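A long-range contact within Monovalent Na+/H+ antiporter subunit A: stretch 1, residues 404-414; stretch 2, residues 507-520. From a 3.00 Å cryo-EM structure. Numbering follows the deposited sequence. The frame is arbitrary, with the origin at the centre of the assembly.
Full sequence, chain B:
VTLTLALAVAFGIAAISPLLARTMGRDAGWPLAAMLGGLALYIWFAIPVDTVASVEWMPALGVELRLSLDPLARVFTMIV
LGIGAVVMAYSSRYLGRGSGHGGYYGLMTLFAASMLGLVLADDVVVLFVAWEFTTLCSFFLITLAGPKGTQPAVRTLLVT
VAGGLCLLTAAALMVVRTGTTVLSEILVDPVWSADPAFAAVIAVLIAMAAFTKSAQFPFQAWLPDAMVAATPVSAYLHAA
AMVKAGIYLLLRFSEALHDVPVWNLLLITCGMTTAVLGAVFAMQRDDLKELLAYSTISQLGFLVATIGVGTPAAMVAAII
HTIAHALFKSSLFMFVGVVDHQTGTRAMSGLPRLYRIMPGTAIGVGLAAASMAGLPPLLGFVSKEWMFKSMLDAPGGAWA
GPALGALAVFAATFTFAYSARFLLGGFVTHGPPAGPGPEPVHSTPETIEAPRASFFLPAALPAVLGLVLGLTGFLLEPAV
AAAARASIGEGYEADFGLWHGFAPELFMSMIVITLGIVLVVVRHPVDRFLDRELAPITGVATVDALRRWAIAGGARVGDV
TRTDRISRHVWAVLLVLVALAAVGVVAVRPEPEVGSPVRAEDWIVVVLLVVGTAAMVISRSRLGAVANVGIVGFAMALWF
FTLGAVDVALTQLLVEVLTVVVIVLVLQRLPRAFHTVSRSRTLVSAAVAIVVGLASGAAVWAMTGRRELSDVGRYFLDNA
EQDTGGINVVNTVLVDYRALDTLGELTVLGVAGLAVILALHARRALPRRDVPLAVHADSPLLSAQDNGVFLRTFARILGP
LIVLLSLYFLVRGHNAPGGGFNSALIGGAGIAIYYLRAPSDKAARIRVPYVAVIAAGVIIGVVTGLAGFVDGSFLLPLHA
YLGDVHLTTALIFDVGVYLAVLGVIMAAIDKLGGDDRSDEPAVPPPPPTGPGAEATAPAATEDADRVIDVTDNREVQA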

ATOM      1  N   LEU B 404      44.658 -33.971  19.789  1.00 86.38           N
ATOM      2  CA  LEU B 404      44.455 -33.393  18.468  1.00 86.38           C
ATOM      3  C   LEU B 404      45.341 -34.074  17.434  1.00 86.38           C
ATOM      4  O   LEU B 404      44.913 -34.314  16.300  1.00 86.38           O
ATOM      5  CB  LEU B 404      44.731 -31.893  18.501  1.00 86.38           C
ATOM      6  CG  LEU B 404      44.307 -31.201  17.214  1.00 86.38           C
ATOM      7  CD1 LEU B 404      42.819 -31.351  17.078  1.00 86.38           C
ATOM      8  CD2 LEU B 404      44.701 -29.742  17.209  1.00 86.38           C
ATOM      9  N   GLY B 405      46.576 -34.402  17.812  1.00 88.57           N
ATOM     10  CA  GLY B 405      47.447 -35.127  16.905  1.00 88.57           C
ATOM     11  C   GLY B 405      46.956 -36.535  16.628  1.00 88.57           C
ATOM     12  O   GLY B 405      47.021 -37.012  15.493  1.00 88.57           O
ATOM     13  N   ALA B 406      46.455 -37.217  17.660  1.00 87.84           N
ATOM     14  CA  ALA B 406      45.928 -38.564  17.475  1.00 87.84           C
ATOM     15  C   ALA B 406      44.619 -38.572  16.698  1.00 87.84           C
ATOM     16  O   ALA B 406      44.224 -39.624  16.186  1.00 87.84           O
ATOM     17  CB  ALA B 406      45.732 -39.242  18.829  1.00 87.84           C
ATOM     18  N   LEU B 407      43.930 -37.436  16.617  1.00 88.06           N
ATOM     19  CA  LEU B 407      42.765 -37.340  15.741  1.00 88.06           C
ATOM     20  C   LEU B 407      43.178 -37.010  14.312  1.00 88.06           C
ATOM     21  O   LEU B 407      42.622 -37.562  13.348  1.00 88.06           O
ATOM     22  CB  LEU B 407      41.795 -36.288  16.275  1.00 88.06           C
ATOM     23  CG  LEU B 407      40.423 -36.804  16.699  1.00 88.06           C
ATOM     24  CD1 LEU B 407      39.542 -35.656  17.156  1.00 88.06           C
ATOM     25  CD2 LEU B 407      39.772 -37.565  15.563  1.00 88.06           C
ATOM     26  N   ALA B 408      44.146 -36.103  14.157  1.00 87.73           N
ATOM     27  CA  ALA B 408      44.675 -35.805  12.833  1.00 87.73           C
ATOM     28  C   ALA B 408      45.322 -37.031  12.208  1.00 87.73           C
ATOM     29  O   ALA B 408      45.326 -37.166  10.981  1.00 87.73           O
ATOM     30  CB  ALA B 408      45.677 -34.656  12.912  1.00 87.73           C
ATOM     31  N   VAL B 409      45.854 -37.940  13.025  1.00 88.42           N
ATOM     32  CA  VAL B 409      46.446 -39.152  12.470  1.00 88.42           C
ATOM     33  C   VAL B 409      45.358 -40.067  11.914  1.00 88.42           C
ATOM     34  O   VAL B 409      45.544 -40.707  10.876  1.00 88.42           O
ATOM     35  CB  VAL B 409      47.329 -39.855  13.520  1.00 88.42           C
ATOM     36  CG1 VAL B 409      47.861 -41.180  13.016  1.00 88.42           C
ATOM     37  CG2 VAL B 409      48.474 -38.958  13.936  1.00 88.42           C
ATOM     38  N   PHE B 410      44.191 -40.105  12.561  1.00 89.73           N
ATOM     39  CA  PHE B 410      43.064 -40.852  12.009  1.00 89.73           C
ATOM     40  C   PHE B 410      42.605 -40.237  10.696  1.00 89.73           C
ATOM     41  O   PHE B 410      42.378 -40.944   9.702  1.00 89.73           O
ATOM     42  CB  PHE B 410      41.913 -40.876  13.014  1.00 89.73           C
ATOM     43  CG  PHE B 410      41.895 -42.091  13.892  1.00 89.73           C
ATOM     44  CD1 PHE B 410      42.690 -42.158  15.025  1.00 89.73           C
ATOM     45  CD2 PHE B 410      41.070 -43.158  13.595  1.00 89.73           C
ATOM     46  CE1 PHE B 410      42.667 -43.275  15.837  1.00 89.73           C
ATOM     47  CE2 PHE B 410      41.041 -44.277  14.403  1.00 89.73           C
ATOM     48  CZ  PHE B 410      41.841 -44.336  15.525  1.00 89.73           C
ATOM     49  N   ALA B 411      42.459 -38.913  10.679  1.00 88.32           N
ATOM     50  CA  ALA B 411      42.007 -38.242   9.465  1.00 88.32           C
ATOM     51  C   ALA B 411      42.998 -38.438   8.322  1.00 88.32           C
ATOM     52  O   ALA B 411      42.596 -38.653   7.173  1.00 88.32           O
ATOM     53  CB  ALA B 411      41.779 -36.757   9.741  1.00 88.32           C
ATOM     54  N   ALA B 412      44.299 -38.402   8.619  1.00 88.39           N
ATOM     55  CA  ALA B 412      45.297 -38.601   7.574  1.00 88.39           C
ATOM     56  C   ALA B 412      45.369 -40.056   7.131  1.00 88.39           C
ATOM     57  O   ALA B 412      45.648 -40.329   5.959  1.00 88.39           O
ATOM     58  CB  ALA B 412      46.664 -38.120   8.054  1.00 88.39           C
ATOM     59  N   THR B 413      45.121 -41.002   8.038  1.00 88.97           N
ATOM     60  CA  THR B 413      44.986 -42.394   7.628  1.00 88.97           C
ATOM     61  C   THR B 413      43.865 -42.550   6.613  1.00 88.97           C
ATOM     62  O   THR B 413      44.048 -43.155   5.549  1.00 88.97           O
ATOM     63  CB  THR B 413      44.724 -43.279   8.842  1.00 88.97           C
ATOM     64  OG1 THR B 413      45.505 -42.820   9.952  1.00 88.97           O
ATOM     65  CG2 THR B 413      45.073 -44.710   8.529  1.00 88.97           C
ATOM     66  N   PHE B 414      42.692 -42.001   6.925  1.00 89.29           N
ATOM     67  CA  PHE B 414      41.579 -42.107   5.989  1.00 89.29           C
ATOM     68  C   PHE B 414      41.853 -41.345   4.695  1.00 89.29           C
ATOM     69  O   PHE B 414      41.391 -41.761   3.624  1.00 89.29           O
ATOM     70  CB  PHE B 414      40.293 -41.618   6.649  1.00 89.29           C
ATOM     71  CG  PHE B 414      39.783 -42.531   7.725  1.00 89.29           C
ATOM     72  CD1 PHE B 414      39.573 -43.873   7.468  1.00 89.29           C
ATOM     73  CD2 PHE B 414      39.514 -42.049   8.993  1.00 89.29           C
ATOM     74  CE1 PHE B 414      39.103 -44.716   8.455  1.00 89.29           C
ATOM     75  CE2 PHE B 414      39.046 -42.888   9.984  1.00 89.29           C
ATOM     76  CZ  PHE B 414      38.840 -44.221   9.714  1.00 89.29           C
ATOM     77  N   PHE B 507      56.951 -39.287  13.232  1.00 98.55           N
ATOM     78  CA  PHE B 507      56.472 -40.577  13.715  1.00 98.55           C
ATOM     79  C   PHE B 507      54.979 -40.745  13.473  1.00 98.55           C
ATOM     80  O   PHE B 507      54.507 -41.869  13.271  1.00 98.55           O
ATOM     81  CB  PHE B 507      56.795 -40.738  15.197  1.00 98.55           C
ATOM     82  CG  PHE B 507      58.048 -41.515  15.457  1.00 98.55           C
ATOM     83  CD1 PHE B 507      58.059 -42.892  15.326  1.00 98.55           C
ATOM     84  CD2 PHE B 507      59.214 -40.871  15.823  1.00 98.55           C
ATOM     85  CE1 PHE B 507      59.211 -43.614  15.562  1.00 98.55           C
ATOM     86  CE2 PHE B 507      60.369 -41.586  16.060  1.00 98.55           C
ATOM     87  CZ  PHE B 507      60.368 -42.960  15.929  1.00 98.55           C
ATOM     88  N   MET B 508      54.221 -39.650  13.493  1.00 95.03           N
ATOM     89  CA  MET B 508      52.828 -39.681  13.076  1.00 95.03           C
ATOM     90  C   MET B 508      52.677 -39.478  11.573  1.00 95.03           C
ATOM     91  O   MET B 508      51.586 -39.137  11.106  1.00 95.03           O
ATOM     92  CB  MET B 508      52.014 -38.636  13.841  1.00 95.03           C
ATOM     93  CG  MET B 508      52.425 -37.204  13.586  1.00 95.03           C
ATOM     94  SD  MET B 508      51.963 -36.121  14.949  1.00 95.03           S
ATOM     95  CE  MET B 508      50.186 -36.096  14.756  1.00 95.03           C
ATOM     96  N   SER B 509      53.756 -39.671  10.813  1.00 95.01           N
ATOM     97  CA  SER B 509      53.695 -39.735   9.363  1.00 95.01           C
ATOM     98  C   SER B 509      54.189 -41.059   8.807  1.00 95.01           C
ATOM     99  O   SER B 509      53.870 -41.381   7.658  1.00 95.01           O
ATOM    100  CB  SER B 509      54.509 -38.596   8.732  1.00 95.01           C
ATOM    101  OG  SER B 509      54.315 -38.560   7.330  1.00 95.01           O
ATOM    102  N   MET B 510      54.963 -41.826   9.577  1.00 96.72           N
ATOM    103  CA  MET B 510      55.175 -43.232   9.268  1.00 96.72           C
ATOM    104  C   MET B 510      54.024 -44.092   9.765  1.00 96.72           C
ATOM    105  O   MET B 510      53.835 -45.204   9.264  1.00 96.72           O
ATOM    106  CB  MET B 510      56.484 -43.727   9.885  1.00 96.72           C
ATOM    107  CG  MET B 510      57.719 -42.973   9.431  1.00 96.72           C
ATOM    108  SD  MET B 510      59.163 -43.296  10.466  1.00 96.72           S
ATOM    109  CE  MET B 510      58.673 -44.800  11.303  1.00 96.72           C
ATOM    110  N   ILE B 511      53.259 -43.595  10.738  1.00 94.54           N
ATOM    111  CA  ILE B 511      52.067 -44.296  11.197  1.00 94.54           C
ATOM    112  C   ILE B 511      50.919 -44.088  10.219  1.00 94.54           C
ATOM    113  O   ILE B 511      50.137 -45.010   9.958  1.00 94.54           O
ATOM    114  CB  ILE B 511      51.698 -43.833  12.618  1.00 94.54           C
ATOM    115  CG1 ILE B 511      52.552 -44.563  13.654  1.00 94.54           C
ATOM    116  CG2 ILE B 511      50.222 -44.058  12.896  1.00 94.54           C
ATOM    117  CD1 ILE B 511      52.106 -44.338  15.081  1.00 94.54           C
ATOM    118  N   VAL B 512      50.808 -42.885   9.655  1.00 92.88           N
ATOM    119  CA  VAL B 512      49.751 -42.612   8.685  1.00 92.88           C
ATOM    120  C   VAL B 512      49.888 -43.529   7.478  1.00 92.88           C
ATOM    121  O   VAL B 512      48.929 -44.195   7.078  1.00 92.88           O
ATOM    122  CB  VAL B 512      49.769 -41.131   8.268  1.00 92.88           C
ATOM    123  CG1 VAL B 512      48.955 -40.930   7.001  1.00 92.88           C
ATOM    124  CG2 VAL B 512      49.226 -40.268   9.379  1.00 92.88           C
ATOM    125  N   ILE B 513      51.082 -43.580   6.884  1.00 91.82           N
ATOM    126  CA  ILE B 513      51.290 -44.411   5.701  1.00 91.82           C
ATOM    127  C   ILE B 513      51.048 -45.880   6.026  1.00 91.82           C
ATOM    128  O   ILE B 513      50.396 -46.602   5.260  1.00 91.82           O
ATOM    129  CB  ILE B 513      52.702 -44.185   5.132  1.00 91.82           C
ATOM    130  CG1 ILE B 513      52.873 -42.729   4.695  1.00 91.82           C
ATOM    131  CG2 ILE B 513      52.966 -45.125   3.970  1.00 91.82           C
ATOM    132  CD1 ILE B 513      54.195 -42.447   4.022  1.00 91.82           C
ATOM    133  N   THR B 514      51.557 -46.342   7.168  1.00 92.47           N
ATOM    134  CA  THR B 514      51.422 -47.748   7.537  1.00 92.47           C
ATOM    135  C   THR B 514      49.958 -48.131   7.718  1.00 92.47           C
ATOM    136  O   THR B 514      49.466 -49.082   7.094  1.00 92.47           O
ATOM    137  CB  THR B 514      52.212 -48.027   8.816  1.00 92.47           C
ATOM    138  OG1 THR B 514      53.614 -48.029   8.522  1.00 92.47           O
ATOM    139  CG2 THR B 514      51.821 -49.373   9.403  1.00 92.47           C
ATOM    140  N   LEU B 515      49.247 -47.403   8.581  1.00 92.50           N
ATOM    141  CA  LEU B 515      47.847 -47.725   8.828  1.00 92.50           C
ATOM    142  C   LEU B 515      46.989 -47.497   7.593  1.00 92.50           C
ATOM    143  O   LEU B 515      45.991 -48.194   7.406  1.00 92.50           O
ATOM    144  CB  LEU B 515      47.312 -46.915  10.007  1.00 92.50           C
ATOM    145  CG  LEU B 515      47.550 -47.479  11.408  1.00 92.50           C
ATOM    146  CD1 LEU B 515      49.030 -47.493  11.751  1.00 92.50           C
ATOM    147  CD2 LEU B 515      46.766 -46.684  12.438  1.00 92.50           C
ATOM    148  N   GLY B 516      47.372 -46.568   6.715  1.00 91.74           N
ATOM    149  CA  GLY B 516      46.602 -46.364   5.503  1.00 91.74           C
ATOM    150  C   GLY B 516      46.785 -47.489   4.504  1.00 91.74           C
ATOM    151  O   GLY B 516      45.837 -47.878   3.819  1.00 91.74           O
ATOM    152  N   ILE B 517      48.004 -48.020   4.396  1.00 92.95           N
ATOM    153  CA  ILE B 517      48.215 -49.208   3.576  1.00 92.95           C
ATOM    154  C   ILE B 517      47.432 -50.382   4.148  1.00 92.95           C
ATOM    155  O   ILE B 517      46.756 -51.118   3.415  1.00 92.95           O
ATOM    156  CB  ILE B 517      49.718 -49.522   3.468  1.00 92.95           C
ATOM    157  CG1 ILE B 517      50.398 -48.535   2.520  1.00 92.95           C
ATOM    158  CG2 ILE B 517      49.930 -50.948   2.991  1.00 92.95           C
ATOM    159  CD1 ILE B 517      51.871 -48.802   2.315  1.00 92.95           C
ATOM    160  N   VAL B 518      47.499 -50.562   5.469  1.00 94.95           N
ATOM    161  CA  VAL B 518      46.724 -51.610   6.130  1.00 94.95           C
ATOM    162  C   VAL B 518      45.235 -51.430   5.865  1.00 94.95           C
ATOM    163  O   VAL B 518      44.497 -52.410   5.720  1.00 94.95           O
ATOM    164  CB  VAL B 518      47.041 -51.617   7.639  1.00 94.95           C
ATOM    165  CG1 VAL B 518      45.906 -52.238   8.436  1.00 94.95           C
ATOM    166  CG2 VAL B 518      48.346 -52.353   7.900  1.00 94.95           C
ATOM    167  N   LEU B 519      44.775 -50.182   5.773  1.00 93.70           N
ATOM    168  CA  LEU B 519      43.362 -49.914   5.537  1.00 93.70           C
ATOM    169  C   LEU B 519      42.977 -50.223   4.095  1.00 93.70           C
ATOM    170  O   LEU B 519      41.941 -50.847   3.841  1.00 93.70           O
ATOM    171  CB  LEU B 519      43.054 -48.456   5.876  1.00 93.70           C
ATOM    172  CG  LEU B 519      41.646 -48.122   6.357  1.00 93.70           C
ATOM    173  CD1 LEU B 519      41.660 -46.833   7.154  1.00 93.70           C
ATOM    174  CD2 LEU B 519      40.698 -48.010   5.185  1.00 93.70           C
ATOM    175  N   VAL B 520      43.797 -49.787   3.135  1.00 95.66           N
ATOM    176  CA  VAL B 520      43.443 -49.965   1.732  1.00 95.66           C
ATOM    177  C   VAL B 520      43.562 -51.425   1.317  1.00 95.66           C
ATOM    178  O   VAL B 520      42.886 -51.852   0.373  1.00 95.66           O
ATOM    179  CB  VAL B 520      44.299 -49.050   0.831  1.00 95.66           C
ATOM    180  CG1 VAL B 520      45.771 -49.365   0.977  1.00 95.66           C
ATOM    181  CG2 VAL B 520      43.864 -49.136  -0.624  1.00 95.66           C
TER

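Two helical segments of the antiporter subunit, 404-414 and 507-520, cross at -44° with their N-to-C directions running broadly the same way and their axes 8.4 Å apart at the closest point. The contact is small, 482 Å² over both sides, and is held by shape: no hydrogen bond passes between the segments; apolar side chains pack on each other and on backbone atoms.

The central bump is T413. Its side chain is a knob in a hole lined by V512, L515, G516 and L519. T413 CG2 lies 3.5 Å from L515 CB and 3.5 Å from G516 N, so the methyl rests against the backbone of the second helix; L519 CD1 closes the hollow at 4.2 Å from T413 CG2. G516 forms the floor. It has no side chain, and its CA lies 4.8 Å from T413 CA, the nearest pairing in the register. A CB built on G516 in ideal geometry would stand 3.6 Å from T413 O and be crowded by V512 O of its own helix, at 3.1 Å. The T413 hydroxyl takes no part across the gap: OG1 donates back along its own helix to V409 O, at a very short modelled distance of 2.3 Å, while the methyl enters the hole.

One turn back, V512 is the answering bump from the second helix. V512 CG2 packs 3.6 Å from A412 CB, and V512 CG1 comes within 3.5 Å of A412 O and 4.0 Å of T413 N. The CA-to-CB bond of A412 points toward the partner, so its methyl meets one branch of V512 while the other lies against the backbone.

V409 spreads over the next part of the surface. V409 CG1 meets I511 CG2 at 3.7 Å and V512 CG2 at 4.0 Å, whereas V409 CG2 touches M508 CE at 3.4 Å. M508, with chi1 p and chi2 t, reaches across to set its terminal methyl, CE, also 3.4 Å from G405 O. G405 presents bare backbone here; an ideal CB on it would be tight against M508 CE, at 3.2 Å. The fine fit at this corner is less certain, because G405 O is modelled too close to V409 CG2.

At the other end, the CA-to-CB bond of F414 points away, but its ring comes back within reach of the second helix. There L519, whose CA-to-CB bond points toward the first helix, brings CD1 3.6 Å from F414 CE1 in an oblique approach. The same methyl thus borders both the T413 hole and the phenyl ring.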